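Local coordinates for putative iron-regulated protein A (Parabacteroides distasonis ATCC 8503, PDB 4ECG), which binds calcium ions and, as an imelysin-like iron-regulated protein, is a putative metalloendopeptidase, at residues I66-S70 with K71-A75; G147-T150 with A151-M154; P161-L164 with E165-P168; E175-K178 with L179-R183. All blocks are in the same frame, centred on the assembly; numbering follows the deposited sequence.

Contact 1 (I66-S70 with K71-A75); sequences IASGS and KNDLA
The carboxylate of D73 is the flat group of this helix-to-helix corner. Its OD2 lies against both serines, 2.8 Å from S68 OG and 3.5 Å from S70 CB, and OD1 comes no nearer than 3.8 Å to S70 OG. The corner joins helix 29-68 to helix 71-89 and illustrates N-capping: S70 stands at the N-cap position of the second helix. Its hydroxyl, turned to the far side of CB from its own amide (chi1 164°), leans over the first turn and accepts from D73 N at 3.2 Å, with a nearly straight N-H...O angle of 164°. In a full capping box S70 N would donate to the D73 carboxylate; here it donates instead to S68 OG at 3.0 Å, the hydrogen bond of an ST turn. S68 OG may also give its proton to D73 OD2, which would link the end of one helix to the third residue of the next. K64 O, and more weakly F65 O, are also within reach of that one proton, so its direction is not settled. Between the two serines G69 leaves the helix with a positive phi, a conformation that favours glycine. Placed within the first turn, the D73 carboxylate is probably favoured by the positive end of the helix dipole. Beyond the cap, regular helical bonding begins at once. The first link runs from L74 N to S70 O at 3.0 Å, and L74 CB rests 3.7 Å from that same oxygen.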
loop_
_atom_site.group_PDB
_atom_site.type_symbol
_atom_site.label_atom_id
_atom_site.label_comp_id
_atom_site.label_asym_id
_atom_site.label_seq_id
_atom_site.Cartn_x
_atom_site.Cartn_y
_atom_site.Cartn_z
ATOM N N ILE A 66 1.801 15.906 21.216
ATOM C CA ILE A 66 1.195 17.246 21.128
ATOM C C ILE A 66 1.072 17.874 22.507
ATOM O O ILE A 66 1.519 19.007 22.708
ATOM C CB ILE A 66 -0.127 17.258 20.353
ATOM C CG1 ILE A 66 0.210 17.017 18.867
ATOM C CG2 ILE A 66 -0.843 18.591 20.556
ATOM C CD1 ILE A 66 -0.991 16.716 17.971
ATOM N N ALA A 67 0.586 17.097 23.476
ATOM C CA ALA A 67 0.428 17.533 24.876
ATOM C C ALA A 67 1.731 17.957 25.580
ATOM O O ALA A 67 1.684 18.820 26.481
ATOM C CB ALA A 67 -0.350 16.484 25.718
ATOM N N SER A 68 2.893 17.421 25.182
ATOM C CA SER A 68 4.144 17.612 26.029
ATOM C C SER A 68 5.265 18.423 25.431
ATOM O O SER A 68 6.019 19.072 26.146
ATOM C CB SER A 68 4.790 16.253 26.298
ATOM O OG SER A 68 5.175 15.652 25.050
ATOM N N GLY A 69 5.426 18.323 24.121
ATOM C CA GLY A 69 6.571 18.885 23.436
ATOM C C GLY A 69 7.854 18.073 23.621
ATOM O O GLY A 69 8.918 18.532 23.257
ATOM N N SER A 70 7.734 16.852 24.144
ATOM C CA SER A 70 8.887 16.022 24.470
ATOM C C SER A 70 9.513 15.441 23.213
ATOM O O SER A 70 8.810 14.881 22.380
ATOM C CB SER A 70 8.455 14.873 25.405
ATOM O OG SER A 70 9.420 13.852 25.448
ATOM N N LYS A 71 10.832 15.579 23.094
ATOM C CA LYS A 71 11.649 14.860 22.092
ATOM C C LYS A 71 11.481 13.302 22.127
ATOM O O LYS A 71 11.407 12.697 21.109
ATOM C CB LYS A 71 13.123 15.342 22.194
ATOM C CG LYS A 71 14.218 14.361 21.798
ATOM C CD LYS A 71 15.624 14.998 21.834
ATOM C CE LYS A 71 16.704 14.065 22.430
ATOM N NZ LYS A 71 17.226 13.082 21.426
ATOM N N ASN A 72 11.397 12.671 23.287
ATOM C CA ASN A 72 11.156 11.232 23.344
ATOM C C ASN A 72 9.762 10.843 22.822
ATOM O O ASN A 72 9.643 9.828 22.090
ATOM C CB ASN A 72 11.403 10.643 24.759
ATOM C CG ASN A 72 12.841 10.827 25.231
ATOM O OD1 ASN A 72 13.754 10.996 24.431
ATOM N ND2 ASN A 72 13.034 10.835 26.523
ATOM N N ASP A 73 8.747 11.675 23.140
ATOM C CA ASP A 73 7.367 11.451 22.689
ATOM C C ASP A 73 7.262 11.596 21.163
ATOM O O ASP A 73 6.527 10.865 20.530
ATOM C CB ASP A 73 6.377 12.395 23.393
ATOM C CG ASP A 73 6.250 12.111 24.880
ATOM O OD1 ASP A 73 6.807 11.106 25.384
ATOM O OD2 ASP A 73 5.588 12.901 25.572
ATOM N N LEU A 74 8.018 12.531 20.608
ATOM C CA LEU A 74 8.137 12.705 19.186
ATOM C C LEU A 74 8.750 11.474 18.524
ATOM O O LEU A 74 8.149 10.925 17.583
ATOM C CB LEU A 74 8.991 13.932 18.845
ATOM C CG LEU A 74 9.103 14.273 17.322
ATOM C CD1 LEU A 74 7.776 14.443 16.566
ATOM C CD2 LEU A 74 9.900 15.523 17.102
ATOM N N ALA A 75 9.932 11.063 18.999
ATOM C CA ALA A 75 10.586 9.831 18.499
ATOM C C ALA A 75 9.612 8.667 18.515
ATOM O O ALA A 75 9.565 7.899 17.522
ATOM C CB ALA A 75 11.868 9.486 19.300
#

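Contact 2 (G147-T150 with A151-M154); sequences GFHT and AEKM
H149 lies alongside E152 one helical turn on, both side chains pointing the same way, and its ND1 donates to E152 OE1 at 2.8 Å. The bond is nearly straight, 171° at the hydrogen. OE1 keeps close to the plane of the imidazole, whereas the carboxylate is twisted against the ring by 47° and meets the donor on its syn side, though tilted out of the carboxylate plane. An extended glutamate chain makes this reach possible: CG stands anti to the backbone N (chi1 -167°), which carries the carboxylate back beside the ring. The other oxygen, E152 OE2, is bound to S281 OG, so both ends of the carboxylate are held. The segment GFHTAE carries the GxHxxE signature of the imelysin family, set in helix 147-155, and the His-carboxylate pair is its centrepiece. H149 NE2 points the other way, to E277, with the calcium ligand D109 close by. With alanine in place of H149, E152 OE1 and E277 would probably lose their shared imidazole partner, leaving the two acids at this buried site without the ring that links them. On another side of the helix the contact is apolar: T150 CG2 meets CE of selenomethionine M154 at 3.8 Å, the two chains running side by side. M154 CG is also close to T150 O, at 3.4 Å. T150 OG1 turns back to R146 O. Along the backbone, E152 N donates to F148 O at 2.9 Å, an oxygen that also receives W81 NE1. K153 N reaches H149 O at 3.0 Å.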
loop_
_atom_site.group_PDB
_atom_site.type_symbol
_atom_site.label_atom_id
_atom_site.label_comp_id
_atom_site.label_asym_id
_atom_site.label_seq_id
_atom_site.Cartn_x
_atom_site.Cartn_y
_atom_site.Cartn_z
ATOM N N GLY A 147 -3.518 13.052 5.378
ATOM C CA GLY A 147 -3.046 11.689 5.135
ATOM C C GLY A 147 -1.655 11.462 5.702
ATOM O O GLY A 147 -1.084 12.387 6.325
ATOM N N PHE A 148 -1.144 10.239 5.482
ATOM C CA PHE A 148 0.170 9.788 5.988
ATOM C C PHE A 148 1.306 10.782 5.703
ATOM O O PHE A 148 2.168 11.019 6.532
ATOM C CB PHE A 148 0.595 8.489 5.329
ATOM C CG PHE A 148 0.136 7.248 6.015
ATOM C CD1 PHE A 148 0.889 6.687 7.000
ATOM C CD2 PHE A 148 -0.991 6.585 5.574
ATOM C CE1 PHE A 148 0.519 5.512 7.585
ATOM C CE2 PHE A 148 -1.380 5.406 6.148
ATOM C CZ PHE A 148 -0.615 4.876 7.168
ATOM N N HIS A 149 1.279 11.370 4.534
ATOM C CA HIS A 149 2.418 12.193 4.129
ATOM C C HIS A 149 2.393 13.590 4.680
ATOM O O HIS A 149 3.440 14.217 4.798
ATOM C CB HIS A 149 2.594 12.157 2.610
ATOM C CG HIS A 149 2.860 10.758 2.079
ATOM N ND1 HIS A 149 3.939 10.034 2.451
ATOM C CD2 HIS A 149 2.111 9.946 1.258
ATOM C CE1 HIS A 149 3.884 8.840 1.874
ATOM N NE2 HIS A 149 2.766 8.783 1.132
ATOM N N THR A 150 1.221 14.091 5.063
ATOM C CA THR A 150 1.170 15.405 5.679
ATOM C C THR A 150 1.715 15.243 7.125
ATOM O O THR A 150 2.521 16.048 7.563
ATOM C CB THR A 150 -0.245 16.047 5.643
ATOM O OG1 THR A 150 -0.641 16.244 4.293
ATOM C CG2 THR A 150 -0.276 17.398 6.363
ATOM N N ALA A 151 1.260 14.224 7.845
ATOM C CA ALA A 151 1.790 13.863 9.170
ATOM C C ALA A 151 3.336 13.655 9.071
ATOM O O ALA A 151 4.082 14.230 9.827
ATOM C CB ALA A 151 1.069 12.607 9.704
ATOM N N GLU A 152 3.780 12.931 8.051
ATOM C CA GLU A 152 5.193 12.605 7.827
ATOM C C GLU A 152 6.004 13.857 7.730
ATOM O O GLU A 152 7.089 13.966 8.338
ATOM C CB GLU A 152 5.335 11.819 6.504
ATOM C CG GLU A 152 6.683 11.138 6.284
ATOM C CD GLU A 152 6.941 10.691 4.850
ATOM O OE1 GLU A 152 6.095 10.938 3.918
ATOM O OE2 GLU A 152 8.033 10.124 4.672
ATOM N N LYS A 153 5.480 14.801 6.942
ATOM C CA LYS A 153 6.201 16.014 6.611
ATOM C C LYS A 153 6.418 16.834 7.869
ATOM O O LYS A 153 7.429 17.489 7.971
ATOM C CB LYS A 153 5.473 16.899 5.565
ATOM C CG LYS A 153 6.426 17.935 4.949
ATOM C CD LYS A 153 5.767 18.862 3.903
ATOM C CE LYS A 153 6.736 19.876 3.265
ATOM N NZ LYS A 153 7.232 20.936 4.205
HETATM N N MSE A 154 5.483 16.749 8.811
HETATM C CA MSE A 154 5.545 17.459 10.087
HETATM C C MSE A 154 6.312 16.699 11.178
HETATM O O MSE A 154 6.756 17.323 12.122
HETATM C CB MSE A 154 4.134 17.755 10.591
HETATM C CG MSE A 154 3.297 18.620 9.666
HETATM SE SE MSE A 154 1.399 18.753 10.163
HETATM C CE MSE A 154 0.958 20.061 8.836
#

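Contact 3 (P161-L164 with E165-P168); sequences PRDL and ETSP. With CA (calcium ion), chain D.
D163 reaches across to T166 and E165 and does two jobs with one carboxylate. OD1 binds the calcium ion at 2.3 Å, while OD2 stays at 2.9 Å from the calcium, a lopsided bidentate grip. E165 OE1 supplies another ligand, 2.3 Å from the calcium, its carboxylate turned 85° from that of D163, and three waters complete the site as modelled. OD2 is also gripped from the protein side: T166 N meets it at 2.7 Å, nearly along the C-O axis, and T166 OG1 donates at 2.8 Å from above the carboxylate plane. A weak bond from E165 N to OD2 gives the outline of an Asx turn, and S167 N closes a wider turn on D163 O at 2.9 Å. These bonds probably help to hold the carboxylate in the pose that the calcium meets. S167 OG, by contrast, is buried with no partner in the model. L164, at the bend, accepts a CA-H...O contact from P168, its O 3.5 Å from P168 CA. R162 extends fully beneath the loop and its NE donates in plane to S167 O at 2.8 Å. NH1 is paired with E173. A leucine in its place would probably leave S167 O and the E173 carboxylate without their mate and free the loop end to shift.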
loop_
_atom_site.group_PDB
_atom_site.type_symbol
_atom_site.label_atom_id
_atom_site.label_comp_id
_atom_site.label_asym_id
_atom_site.label_seq_id
_atom_site.Cartn_x
_atom_site.Cartn_y
_atom_site.Cartn_z
ATOM N N PRO A 161 13.496 11.978 13.146
ATOM C CA PRO A 161 12.625 12.867 13.872
ATOM C C PRO A 161 13.035 14.279 13.692
ATOM O O PRO A 161 14.219 14.615 13.698
ATOM C CB PRO A 161 12.798 12.417 15.293
ATOM C CG PRO A 161 13.024 10.931 15.155
ATOM C CD PRO A 161 13.998 10.911 14.026
ATOM N N ARG A 162 12.033 15.112 13.484
ATOM C CA ARG A 162 12.238 16.552 13.323
ATOM C C ARG A 162 12.923 17.105 14.531
ATOM O O ARG A 162 12.728 16.604 15.646
ATOM C CB ARG A 162 10.883 17.230 13.105
ATOM C CG ARG A 162 10.863 18.735 13.113
ATOM C CD ARG A 162 9.454 19.117 12.809
ATOM N NE ARG A 162 9.208 20.539 12.720
ATOM C CZ ARG A 162 8.062 21.041 12.276
ATOM N NH1 ARG A 162 7.095 20.206 11.873
ATOM N NH2 ARG A 162 7.868 22.358 12.234
ATOM N N ASP A 163 13.759 18.104 14.336
ATOM C CA ASP A 163 14.398 18.675 15.526
ATOM C C ASP A 163 13.554 19.859 16.069
ATOM O O ASP A 163 13.308 20.870 15.372
ATOM C CB ASP A 163 15.852 19.047 15.247
ATOM C CG ASP A 163 16.579 19.550 16.493
ATOM O OD1 ASP A 163 17.107 18.687 17.270
ATOM O OD2 ASP A 163 16.590 20.805 16.662
ATOM N N LEU A 164 13.108 19.738 17.319
ATOM C CA LEU A 164 12.138 20.718 17.845
ATOM C C LEU A 164 12.669 22.162 18.030
ATOM O O LEU A 164 11.864 23.098 18.070
ATOM C CB LEU A 164 11.491 20.178 19.105
ATOM C CG LEU A 164 10.663 18.902 18.864
ATOM C CD1 LEU A 164 10.392 18.229 20.209
ATOM C CD2 LEU A 164 9.348 19.205 18.152
ATOM N N GLU A 165 14.001 22.352 18.074
ATOM C CA GLU A 165 14.618 23.708 18.171
ATOM C C GLU A 165 15.145 24.142 16.774
ATOM O O GLU A 165 14.946 25.265 16.393
ATOM C CB GLU A 165 15.736 23.735 19.239
ATOM C CG GLU A 165 15.349 23.164 20.627
ATOM C CD GLU A 165 15.178 21.619 20.689
ATOM O OE1 GLU A 165 15.978 20.882 20.061
ATOM O OE2 GLU A 165 14.249 21.108 21.369
ATOM N N THR A 166 15.748 23.228 15.990
ATOM C CA THR A 166 16.192 23.548 14.583
ATOM C C THR A 166 14.999 23.966 13.666
ATOM O O THR A 166 15.100 24.921 12.923
ATOM C CB THR A 166 16.940 22.346 13.893
ATOM O OG1 THR A 166 18.115 21.961 14.618
ATOM C CG2 THR A 166 17.318 22.678 12.469
ATOM N N SER A 167 13.870 23.252 13.730
ATOM C CA SER A 167 12.698 23.558 12.870
ATOM C C SER A 167 11.442 23.598 13.725
ATOM O O SER A 167 10.665 22.660 13.757
ATOM C CB SER A 167 12.560 22.549 11.698
ATOM O OG SER A 167 13.523 21.495 11.793
ATOM N N PRO A 168 11.248 24.686 14.448
ATOM C CA PRO A 168 10.192 24.652 15.461
ATOM C C PRO A 168 8.775 24.588 14.911
ATOM O O PRO A 168 8.457 25.201 13.926
ATOM C CB PRO A 168 10.396 25.972 16.212
ATOM C CG PRO A 168 11.238 26.838 15.323
ATOM C CD PRO A 168 12.118 25.866 14.592
HETATM CA CA CA D . 17.822 19.931 19.122
HETATM O O HOH W 1 17.166 17.801 20.524
HETATM O O HOH W 2 18.674 21.047 20.906
HETATM O O HOH W 3 18.589 21.474 17.708
#

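Contact 4 (E175-K178 with L179-R183); sequences EYLK and LVSER
Y176 and V180 make the tight, buried part of this helical segment. The V180 methyl CG2 comes to the ring edge, in the ring plane, 3.4 Å from Y176 CE1. A chi1 of -164° swings the tyrosine ring away from the backbone N, and its hydroxyl finds a partner in L145 O. Residues I118, I121 and I122 of helix 115-124 also touch this ring. On the neighbouring flank S181 turns its hydroxyl inward, donating to L177 O at 2.7 Å. The backbone S181 N reaches that same oxygen at 3.1 Å, and the two donors arrive from opposite faces of the carbonyl plane. A serine folding its OG onto the carbonyl four residues back is a familiar device of α-helices, satisfying a buried hydroxyl. Here it occurs within helix 171-196, one of the long rods of the mainly helical imelysin fold, and S181 OG is joined as well to Y58 OH of helix 29-68. The looser side holds E175, K178, L179 and E182, of which E182 is exposed, while K178 also leans on helix 29-68. E175 and K178 form a salt bridge within one turn, but a long one, 3.5 Å from OE1 to NZ. The aliphatic part of K178 brushes E182, with CG 3.8 Å from OE2, a glutamate whose charge has a distant, weak partner in K59. L179 packs beside E175, its CG 3.4 Å from E175 O and 4.0 Å from E175 OE2. Plain i to i+4 backbone bonds run beneath, among them E182 N to K178 O at 2.8 Å.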
loop_
_atom_site.group_PDB
_atom_site.type_symbol
_atom_site.label_atom_id
_atom_site.label_comp_id
_atom_site.label_asym_id
_atom_site.label_seq_id
_atom_site.Cartn_x
_atom_site.Cartn_y
_atom_site.Cartn_z
ATOM N N GLU A 175 -1.939 21.633 15.880
ATOM C CA GLU A 175 -3.336 21.288 15.764
ATOM C C GLU A 175 -3.611 20.582 14.392
ATOM O O GLU A 175 -4.420 19.639 14.285
ATOM C CB GLU A 175 -4.194 22.534 15.975
ATOM C CG GLU A 175 -5.673 22.213 15.998
ATOM C CD GLU A 175 -6.124 21.286 17.158
ATOM O OE1 GLU A 175 -5.427 21.273 18.243
ATOM O OE2 GLU A 175 -7.196 20.593 16.970
ATOM N N TYR A 176 -2.893 21.013 13.351
ATOM C CA TYR A 176 -3.042 20.434 12.025
ATOM C C TYR A 176 -2.678 18.947 12.118
ATOM O O TYR A 176 -3.466 18.097 11.774
ATOM C CB TYR A 176 -2.156 21.251 11.063
ATOM C CG TYR A 176 -2.408 21.084 9.567
ATOM C CD1 TYR A 176 -2.899 19.887 9.009
ATOM C CD2 TYR A 176 -2.110 22.114 8.696
ATOM C CE1 TYR A 176 -3.048 19.724 7.643
ATOM C CE2 TYR A 176 -2.293 21.951 7.340
ATOM C CZ TYR A 176 -2.777 20.772 6.822
ATOM O OH TYR A 176 -2.985 20.694 5.462
ATOM N N LEU A 177 -1.503 18.654 12.678
ATOM C CA LEU A 177 -1.003 17.302 12.918
ATOM C C LEU A 177 -2.020 16.435 13.675
ATOM O O LEU A 177 -2.199 15.254 13.345
ATOM C CB LEU A 177 0.330 17.338 13.674
ATOM C CG LEU A 177 0.982 15.987 14.087
ATOM C CD1 LEU A 177 1.215 15.094 12.842
ATOM C CD2 LEU A 177 2.273 16.151 14.946
ATOM N N LYS A 178 -2.662 16.994 14.682
ATOM C CA LYS A 178 -3.692 16.281 15.444
ATOM C C LYS A 178 -4.881 15.958 14.538
ATOM O O LYS A 178 -5.367 14.825 14.535
ATOM C CB LYS A 178 -4.178 17.131 16.606
ATOM C CG LYS A 178 -5.082 16.437 17.623
ATOM C CD LYS A 178 -5.833 17.411 18.530
ATOM C CE LYS A 178 -5.224 17.613 19.920
ATOM N NZ LYS A 178 -5.878 18.781 20.650
ATOM N N LEU A 179 -5.321 16.929 13.734
ATOM C CA LEU A 179 -6.507 16.721 12.896
ATOM C C LEU A 179 -6.272 15.679 11.795
ATOM O O LEU A 179 -7.119 14.832 11.547
ATOM C CB LEU A 179 -7.012 18.043 12.312
ATOM C CG LEU A 179 -7.629 18.962 13.358
ATOM C CD1 LEU A 179 -7.690 20.359 12.779
ATOM C CD2 LEU A 179 -9.013 18.437 13.755
ATOM N N VAL A 180 -5.088 15.754 11.185
ATOM C CA VAL A 180 -4.681 14.810 10.232
ATOM C C VAL A 180 -4.657 13.379 10.806
ATOM O O VAL A 180 -5.179 12.449 10.184
ATOM C CB VAL A 180 -3.344 15.253 9.652
ATOM C CG1 VAL A 180 -2.658 14.087 8.992
ATOM C CG2 VAL A 180 -3.553 16.501 8.737
ATOM N N SER A 181 -4.116 13.230 12.016
ATOM C CA SER A 181 -4.025 11.955 12.668
ATOM C C SER A 181 -5.405 11.434 13.154
ATOM O O SER A 181 -5.631 10.229 13.090
ATOM C CB SER A 181 -3.065 12.041 13.852
ATOM O OG SER A 181 -1.813 12.598 13.508
ATOM N N GLU A 182 -6.316 12.311 13.587
ATOM C CA GLU A 182 -7.734 11.916 13.857
ATOM C C GLU A 182 -8.335 11.295 12.611
ATOM O O GLU A 182 -9.040 10.316 12.658
ATOM C CB GLU A 182 -8.630 13.115 14.214
ATOM C CG GLU A 182 -8.687 13.444 15.691
ATOM C CD GLU A 182 -9.255 14.845 16.037
ATOM O OE1 GLU A 182 -10.270 15.310 15.423
ATOM O OE2 GLU A 182 -8.667 15.445 16.964
ATOM N N ARG A 183 -8.084 11.928 11.485
ATOM C CA ARG A 183 -8.698 11.511 10.269
ATOM C C ARG A 183 -8.006 10.224 9.744
ATOM O O ARG A 183 -8.678 9.370 9.169
ATOM C CB ARG A 183 -8.680 12.658 9.247
ATOM C CG ARG A 183 -9.212 12.248 7.869
ATOM C CD ARG A 183 -10.657 11.775 8.006
ATOM N NE ARG A 183 -11.360 11.579 6.743
ATOM C CZ ARG A 183 -12.087 12.514 6.107
ATOM N NH1 ARG A 183 -12.199 13.729 6.548
ATOM N NH2 ARG A 183 -12.704 12.221 4.984
#

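Each of the four contacts is local, spanning one unbroken run of chain, so along the sequence they follow in series and none nests or crosses. Contact 1 closes the corner between helices 29-68 and 71-89. Contact 2 belongs to the short helix 147-155, and contact 3 closes the calcium-binding loop after strand 160-161. Contact 4 lies in helix 171-196. In space they touch. L74 CD2 packs on L164 CD2, tying the corner to the calcium loop, and I66 CD1 meets K178 CB, bringing helix 29-68 against helix 171-196. M154 CE rests on Y176 CG, joining contacts 2 and 4, while M154 O receives R162 NH1 of contact 3.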